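Local coordinates for DegV domain-containing protein spr0652 (Streptococcus pneumoniae, PDB 6CNG), which binds linoleic acid and may serve in the transport or metabolism of long-chain fatty acids, at residues Glu167-Thr170 against Ala171-Glu174; Asn153-Ile156 against Asp157-Leu160; Thr38-Ile41 against Asn42-Phe45. One frame throughout, in Å; residues are numbered along the deposited sequence. Where two conformers were deposited one is given.

Contact 1: Glu167-Thr170 against Ala171-Glu174; sequences EAIT and AYQE. With NA (sodium ion), chain D.
Ile169 and Tyr172 both send their first side-chain branch to the side opposite the backbone N, CG1 of the isoleucine at chi1 -162° and CG of the tyrosine at -178°. One turn apart on the helix, the two side chains therefore lean over the same flank, and Ile169 CD1 comes to 4.1 Å from Tyr172 CD2, approaching the ring at a slant. The contact is apolar and buried. A beta-branched isoleucine fills space close to the helix, where it also packs on Leu152 and Ile136, while the long tyrosine carries its hydroxyl beyond this apolar patch to a hydrogen bond with Glu299 OE2.

Beneath the side chains runs the regular helical ladder. Ala171 N donates to Glu167 O (3.1 Å), Tyr172 N to Ala168 O (2.9 Å) and Gln173 N to Ile169 O (3.0 Å). On the exposed flank Thr170 folds its OG1 back to Val166 O, so that its hydroxyl is bonded to its own helix, and the methylene CG of Glu174 lies 3.7 Å from Thr170 O.

Gln173 leaves the backbone fully extended, which takes its amide far enough for NE2 to bond to Asp137 O. The same nitrogen reaches water 1 at 3.4 Å, a weak bond. That water is in turn 2.3 Å from the sodium ion, whereas Gln173 O binds the metal directly at 2.8 Å. The glutamine thus holds the ion through its backbone carbonyl and touches a second ligand, the water, through its amide. With Glu144 OE2 from helix 143-157 and Thr176 O from strand 176-182 as the other protein ligands, Gln173 O makes up a sodium site of the usual all-oxygen kind: two backbone carbonyls, a carboxylate and a water.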
loop_
_atom_site.group_PDB
_atom_site.type_symbol
_atom_site.label_atom_id
_atom_site.label_comp_id
_atom_site.label_asym_id
_atom_site.label_seq_id
_atom_site.Cartn_x
_atom_site.Cartn_y
_atom_site.Cartn_z
ATOM N N GLU A 167 2.841 20.642 0.930
ATOM C CA GLU A 167 1.524 21.204 0.665
ATOM C C GLU A 167 0.811 20.408 -0.424
ATOM O O GLU A 167 -0.330 19.977 -0.253
ATOM C CB GLU A 167 1.730 22.682 0.299
ATOM C CG GLU A 167 0.599 23.396 -0.416
ATOM C CD GLU A 167 0.973 24.838 -0.796
ATOM O OE1 GLU A 167 2.040 25.315 -0.336
ATOM O OE2 GLU A 167 0.205 25.489 -1.553
ATOM N N ALA A 168 1.491 20.159 -1.529
ATOM C CA ALA A 168 0.839 19.527 -2.663
ATOM C C ALA A 168 0.476 18.079 -2.384
ATOM O O ALA A 168 -0.527 17.593 -2.899
ATOM C CB ALA A 168 1.748 19.618 -3.877
ATOM N N ILE A 169 1.301 17.352 -1.627
ATOM C CA ILE A 169 1.011 15.946 -1.348
ATOM C C ILE A 169 -0.093 15.814 -0.310
ATOM O O ILE A 169 -0.889 14.877 -0.356
ATOM C CB ILE A 169 2.283 15.197 -0.926
ATOM C CG1 ILE A 169 2.090 13.687 -1.078
ATOM C CG2 ILE A 169 2.688 15.522 0.502
ATOM C CD1 ILE A 169 2.041 13.158 -2.537
ATOM N N THR A 170 -0.173 16.741 0.634
ATOM C CA THR A 170 -1.309 16.734 1.536
ATOM C C THR A 170 -2.602 16.925 0.762
ATOM O O THR A 170 -3.588 16.222 0.998
ATOM C CB THR A 170 -1.128 17.806 2.596
ATOM O OG1 THR A 170 0.090 17.565 3.322
ATOM C CG2 THR A 170 -2.247 17.731 3.542
ATOM N N ALA A 171 -2.595 17.826 -0.205
ATOM C CA ALA A 171 -3.768 18.022 -1.031
ATOM C C ALA A 171 -4.045 16.800 -1.879
ATOM O O ALA A 171 -5.193 16.379 -1.994
ATOM C CB ALA A 171 -3.573 19.245 -1.913
ATOM N N TYR A 172 -3.002 16.189 -2.444
ATOM C CA TYR A 172 -3.208 15.049 -3.325
ATOM C C TYR A 172 -3.813 13.881 -2.570
ATOM O O TYR A 172 -4.621 13.130 -3.113
ATOM C CB TYR A 172 -1.880 14.647 -3.962
ATOM C CG TYR A 172 -1.975 13.485 -4.944
ATOM C CD1 TYR A 172 -2.642 13.622 -6.138
ATOM C CD2 TYR A 172 -1.381 12.264 -4.676
ATOM C CE1 TYR A 172 -2.734 12.586 -7.009
ATOM C CE2 TYR A 172 -1.458 11.225 -5.554
ATOM C CZ TYR A 172 -2.130 11.384 -6.719
ATOM O OH TYR A 172 -2.221 10.350 -7.615
ATOM N N GLN A 173 -3.424 13.708 -1.317
ATOM C CA GLN A 173 -3.952 12.628 -0.504
ATOM C C GLN A 173 -5.460 12.750 -0.262
ATOM O O GLN A 173 -6.107 11.749 0.039
ATOM C CB GLN A 173 -3.147 12.549 0.794
ATOM C CG GLN A 173 -3.486 11.349 1.612
ATOM C CD GLN A 173 -2.614 11.201 2.836
ATOM O OE1 GLN A 173 -1.861 12.109 3.193
ATOM N NE2 GLN A 173 -2.732 10.066 3.504
ATOM N N GLU A 174 -6.045 13.927 -0.417
ATOM C CA GLU A 174 -7.490 14.018 -0.389
ATOM C C GLU A 174 -8.107 13.468 -1.662
ATOM O O GLU A 174 -9.273 13.077 -1.638
ATOM C CB GLU A 174 -7.906 15.475 -0.208
ATOM C CG GLU A 174 -7.271 16.169 0.980
ATOM C CD GLU A 174 -7.413 17.690 0.923
ATOM O OE1 GLU A 174 -8.136 18.186 0.032
ATOM O OE2 GLU A 174 -6.799 18.402 1.757
HETATM NA NA NA D . -6.861 9.154 0.685
HETATM O O HOH W 1 -5.814 8.788 2.656
#

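Contact 2: Asn153-Ile156 against Asp157-Leu160; sequences NDLI and DQGL
A Schellman motif ends helix 143-157 here, where Gly159 turns the chain into the loop that leads to helix 162-174. The glycine has a phi of 98°, and at these backbone angles a side chain would press on the carbonyl of Gln158, so the position suits a residue without one. Gly159 N donates to Ile156 O at 2.9 Å, coming from well above the carbonyl plane. Before it, the last ordinary helical bonds run from Asp157 N to Asn153 O (3.0 Å) and from Gln158 N to Asp154 O (2.9 Å), with a weak second bond from Gln158 N to Leu155 O.

The extended side chain of Gln158 lies back along the last turn. With CG beside its own backbone N (chi1 -69°), that methylene rests 3.1 Å from Asp154 O. On the other side of the reversal Leu160 CB lies 3.8 Å from Leu155 O, and both leucines pack on Val165 of the next helix. Asp154 OD2 forms a salt bridge with Arg248. Asp157, exposed at the helix end, takes a hydrogen bond on OD2 from water 2 at 3.0 Å, and that water reaches back weakly to Asp154 O at 3.5 Å.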
loop_
_atom_site.group_PDB
_atom_site.type_symbol
_atom_site.label_atom_id
_atom_site.label_comp_id
_atom_site.label_asym_id
_atom_site.label_seq_id
_atom_site.Cartn_x
_atom_site.Cartn_y
_atom_site.Cartn_z
ATOM N N ASN A 153 7.388 11.857 -6.277
ATOM C CA ASN A 153 8.420 11.916 -7.293
ATOM C C ASN A 153 8.062 12.904 -8.378
ATOM O O ASN A 153 8.897 13.697 -8.806
ATOM C CB ASN A 153 8.617 10.531 -7.901
ATOM C CG ASN A 153 9.914 10.423 -8.684
ATOM O OD1 ASN A 153 10.989 10.654 -8.136
ATOM N ND2 ASN A 153 9.817 10.068 -9.960
ATOM N N ASP A 154 6.833 12.836 -8.869
ATOM C CA ASP A 154 6.340 13.836 -9.798
ATOM C C ASP A 154 6.636 15.243 -9.283
ATOM O O ASP A 154 7.260 16.053 -9.971
ATOM C CB ASP A 154 4.829 13.668 -9.953
ATOM C CG ASP A 154 4.423 12.521 -10.847
ATOM O OD1 ASP A 154 5.279 11.784 -11.383
ATOM O OD2 ASP A 154 3.191 12.370 -11.001
ATOM N N LEU A 155 6.178 15.546 -8.063
ATOM C CA LEU A 155 6.295 16.895 -7.517
ATOM C C LEU A 155 7.738 17.349 -7.443
ATOM O O LEU A 155 8.016 18.529 -7.656
ATOM C CB LEU A 155 5.648 17.002 -6.137
ATOM C CG LEU A 155 4.196 16.548 -6.032
ATOM C CD1 LEU A 155 3.840 16.282 -4.629
ATOM C CD2 LEU A 155 3.264 17.546 -6.625
ATOM N N ILE A 156 8.667 16.446 -7.114
ATOM C CA ILE A 156 10.067 16.844 -7.045
ATOM C C ILE A 156 10.623 17.107 -8.432
ATOM O O ILE A 156 11.342 18.093 -8.650
ATOM C CB ILE A 156 10.909 15.805 -6.306
ATOM C CG1 ILE A 156 10.473 15.678 -4.864
ATOM C CG2 ILE A 156 12.314 16.238 -6.345
ATOM C CD1 ILE A 156 11.043 14.454 -4.145
ATOM N N ASP A 157 10.325 16.226 -9.386
ATOM C CA ASP A 157 10.666 16.464 -10.781
ATOM C C ASP A 157 10.162 17.813 -11.246
ATOM O O ASP A 157 10.789 18.469 -12.077
ATOM C CB ASP A 157 10.054 15.365 -11.655
ATOM C CG ASP A 157 10.720 15.250 -13.015
ATOM O OD1 ASP A 157 11.958 15.285 -13.100
ATOM O OD2 ASP A 157 10.001 15.090 -14.015
ATOM N N GLN A 158 9.046 18.252 -10.707
ATOM C CA GLN A 158 8.470 19.515 -11.118
ATOM C C GLN A 158 9.212 20.715 -10.567
ATOM O O GLN A 158 8.966 21.832 -11.029
ATOM C CB GLN A 158 7.010 19.547 -10.695
ATOM C CG GLN A 158 6.170 18.571 -11.478
ATOM C CD GLN A 158 4.744 18.507 -10.987
ATOM O OE1 GLN A 158 4.234 19.456 -10.404
ATOM N NE2 GLN A 158 4.085 17.385 -11.236
ATOM N N GLY A 159 10.089 20.538 -9.602
ATOM C CA GLY A 159 10.918 21.619 -9.149
ATOM C C GLY A 159 10.435 22.329 -7.920
ATOM O O GLY A 159 10.894 23.448 -7.661
ATOM N N LEU A 160 9.545 21.721 -7.145
ATOM C CA LEU A 160 9.006 22.361 -5.955
ATOM C C LEU A 160 9.999 22.303 -4.796
ATOM O O LEU A 160 10.903 21.463 -4.742
ATOM C CB LEU A 160 7.681 21.715 -5.541
ATOM C CG LEU A 160 6.405 22.320 -6.095
ATOM C CD1 LEU A 160 6.473 22.387 -7.579
ATOM C CD2 LEU A 160 5.204 21.521 -5.642
HETATM O O HOH W 2 7.093 15.236 -13.341
#

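Contact 3: Thr38-Ile41 against Asn42-Phe45; sequences TPAI and NTTF
Ile41 and Asn42, the two central residues of a type II beta turn from Ala40 to Thr43, set their side chains at a slant to each other. Ile41 CG2 lies opposite its backbone N, which places the methyl beside the following peptide, 3.5 Å from Asn42 OD1. Asn42 keeps its amide group on the same outer edge of the turn, ND2 making a weak hydrogen bond with Met21 O. Its backbone suits the residue type: phi is 55°, and after glycine, asparagine is among the residues that most readily take up the positive phi required at the third position of such a turn.

Thr43 points the other way, in toward the turn. Its OG1 sits beside its own backbone N (chi1 -52°), and from there the hydroxyl donates to Ile41 O at 3.0 Å, approaching from 51° above the carbonyl plane. The bond ties the threonine to the central peptide of the turn, while the weak backbone bond from Thr43 N to Ala40 O, at 3.2 Å, closes the turn itself. Ala40 CB approaches the same hydroxyl, 3.8 Å from Thr43 OG1; its methyl is small enough to fit this buried place. Pro39 leans over the start of the strand, with CB 3.8 Å from Thr43 O.

From the turn the chain passes into strand 43-54, which runs parallel to strand 23-28; the backbones of Asn42, still in the turn, and of Thr44, in the strand, bond to Trp23. Ala40 and Thr43 both pack against Ile156, so the turn lies between the start of strand 23-28, at Trp23, and the end of helix 143-157.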
loop_
_atom_site.group_PDB
_atom_site.type_symbol
_atom_site.label_atom_id
_atom_site.label_comp_id
_atom_site.label_asym_id
_atom_site.label_seq_id
_atom_site.Cartn_x
_atom_site.Cartn_y
_atom_site.Cartn_z
ATOM N N THR A 38 11.547 5.792 -12.785
ATOM C CA THR A 38 12.191 7.022 -13.226
ATOM C C THR A 38 12.333 8.038 -12.102
ATOM O O THR A 38 11.642 9.064 -12.102
ATOM C CB THR A 38 11.407 7.613 -14.397
ATOM O OG1 THR A 38 11.036 6.567 -15.301
ATOM C CG2 THR A 38 12.254 8.610 -15.131
ATOM N N PRO A 39 13.229 7.808 -11.146
ATOM C CA PRO A 39 13.359 8.745 -10.034
ATOM C C PRO A 39 13.807 10.110 -10.514
ATOM O O PRO A 39 14.613 10.240 -11.431
ATOM C CB PRO A 39 14.415 8.108 -9.130
ATOM C CG PRO A 39 14.858 6.896 -9.776
ATOM C CD PRO A 39 14.274 6.782 -11.137
ATOM N N ALA A 40 13.271 11.141 -9.876
ATOM C CA ALA A 40 13.684 12.499 -10.171
ATOM C C ALA A 40 15.170 12.676 -9.838
ATOM O O ALA A 40 15.809 11.837 -9.204
ATOM C CB ALA A 40 12.807 13.491 -9.405
ATOM N N ILE A 41 15.727 13.784 -10.323
ATOM C CA ILE A 41 17.138 14.035 -10.140
ATOM C C ILE A 41 17.382 14.277 -8.672
ATOM O O ILE A 41 16.512 14.769 -7.953
ATOM C CB ILE A 41 17.572 15.225 -11.006
ATOM C CG1 ILE A 41 17.367 14.861 -12.478
ATOM C CG2 ILE A 41 18.987 15.564 -10.743
ATOM C CD1 ILE A 41 17.555 15.972 -13.403
ATOM N N ASN A 42 18.552 13.876 -8.211
ATOM C CA ASN A 42 18.934 14.025 -6.811
ATOM C C ASN A 42 17.930 13.383 -5.873
ATOM O O ASN A 42 17.797 13.823 -4.744
ATOM C CB ASN A 42 19.120 15.492 -6.403
ATOM C CG ASN A 42 20.157 16.205 -7.241
ATOM O OD1 ASN A 42 20.988 15.592 -7.878
ATOM N ND2 ASN A 42 20.108 17.508 -7.232
ATOM N N THR A 43 17.216 12.360 -6.332
ATOM C CA THR A 43 16.254 11.662 -5.498
ATOM C C THR A 43 16.505 10.164 -5.506
ATOM O O THR A 43 16.734 9.556 -6.557
ATOM C CB THR A 43 14.821 11.930 -5.951
ATOM O OG1 THR A 43 14.596 13.340 -6.061
ATOM C CG2 THR A 43 13.839 11.348 -4.950
ATOM N N THR A 44 16.422 9.583 -4.323
ATOM C CA THR A 44 16.576 8.149 -4.108
ATOM C C THR A 44 15.374 7.597 -3.359
ATOM O O THR A 44 14.851 8.234 -2.449
ATOM C CB THR A 44 17.852 7.895 -3.326
ATOM O OG1 THR A 44 18.945 8.322 -4.129
ATOM C CG2 THR A 44 18.026 6.437 -3.006
ATOM N N PHE A 45 14.931 6.419 -3.768
ATOM C CA PHE A 45 13.829 5.706 -3.136
ATOM C C PHE A 45 14.354 4.560 -2.288
ATOM O O PHE A 45 15.252 3.835 -2.708
ATOM C CB PHE A 45 12.926 5.108 -4.204
ATOM C CG PHE A 45 11.839 4.257 -3.660
ATOM C CD1 PHE A 45 10.752 4.820 -3.024
ATOM C CD2 PHE A 45 11.900 2.896 -3.797
ATOM C CE1 PHE A 45 9.751 4.024 -2.533
ATOM C CE2 PHE A 45 10.915 2.098 -3.323
ATOM C CZ PHE A 45 9.822 2.656 -2.694
#

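Overall arrangement
From the N terminus, contact 3 comes first, turning the loop after strand 23-28 into strand 43-54. Much later contact 2 ends helix 143-157, and contact 1 follows on helix 162-174. The three are local and in series; none nests in or crosses another. In space contact 2 stands in the middle. Towards contact 3, Asn153 probably bonds twice to the loop backbone, OD1 to Ala40 N at 2.9 Å and ND2 to Thr38 O at 3.0 Å. Towards contact 1, Leu155 CD2 packs 3.8 Å from Ala168 CB, joining successive helices. Contacts 1 and 3 do not touch, their nearest atoms being about 12 Å apart.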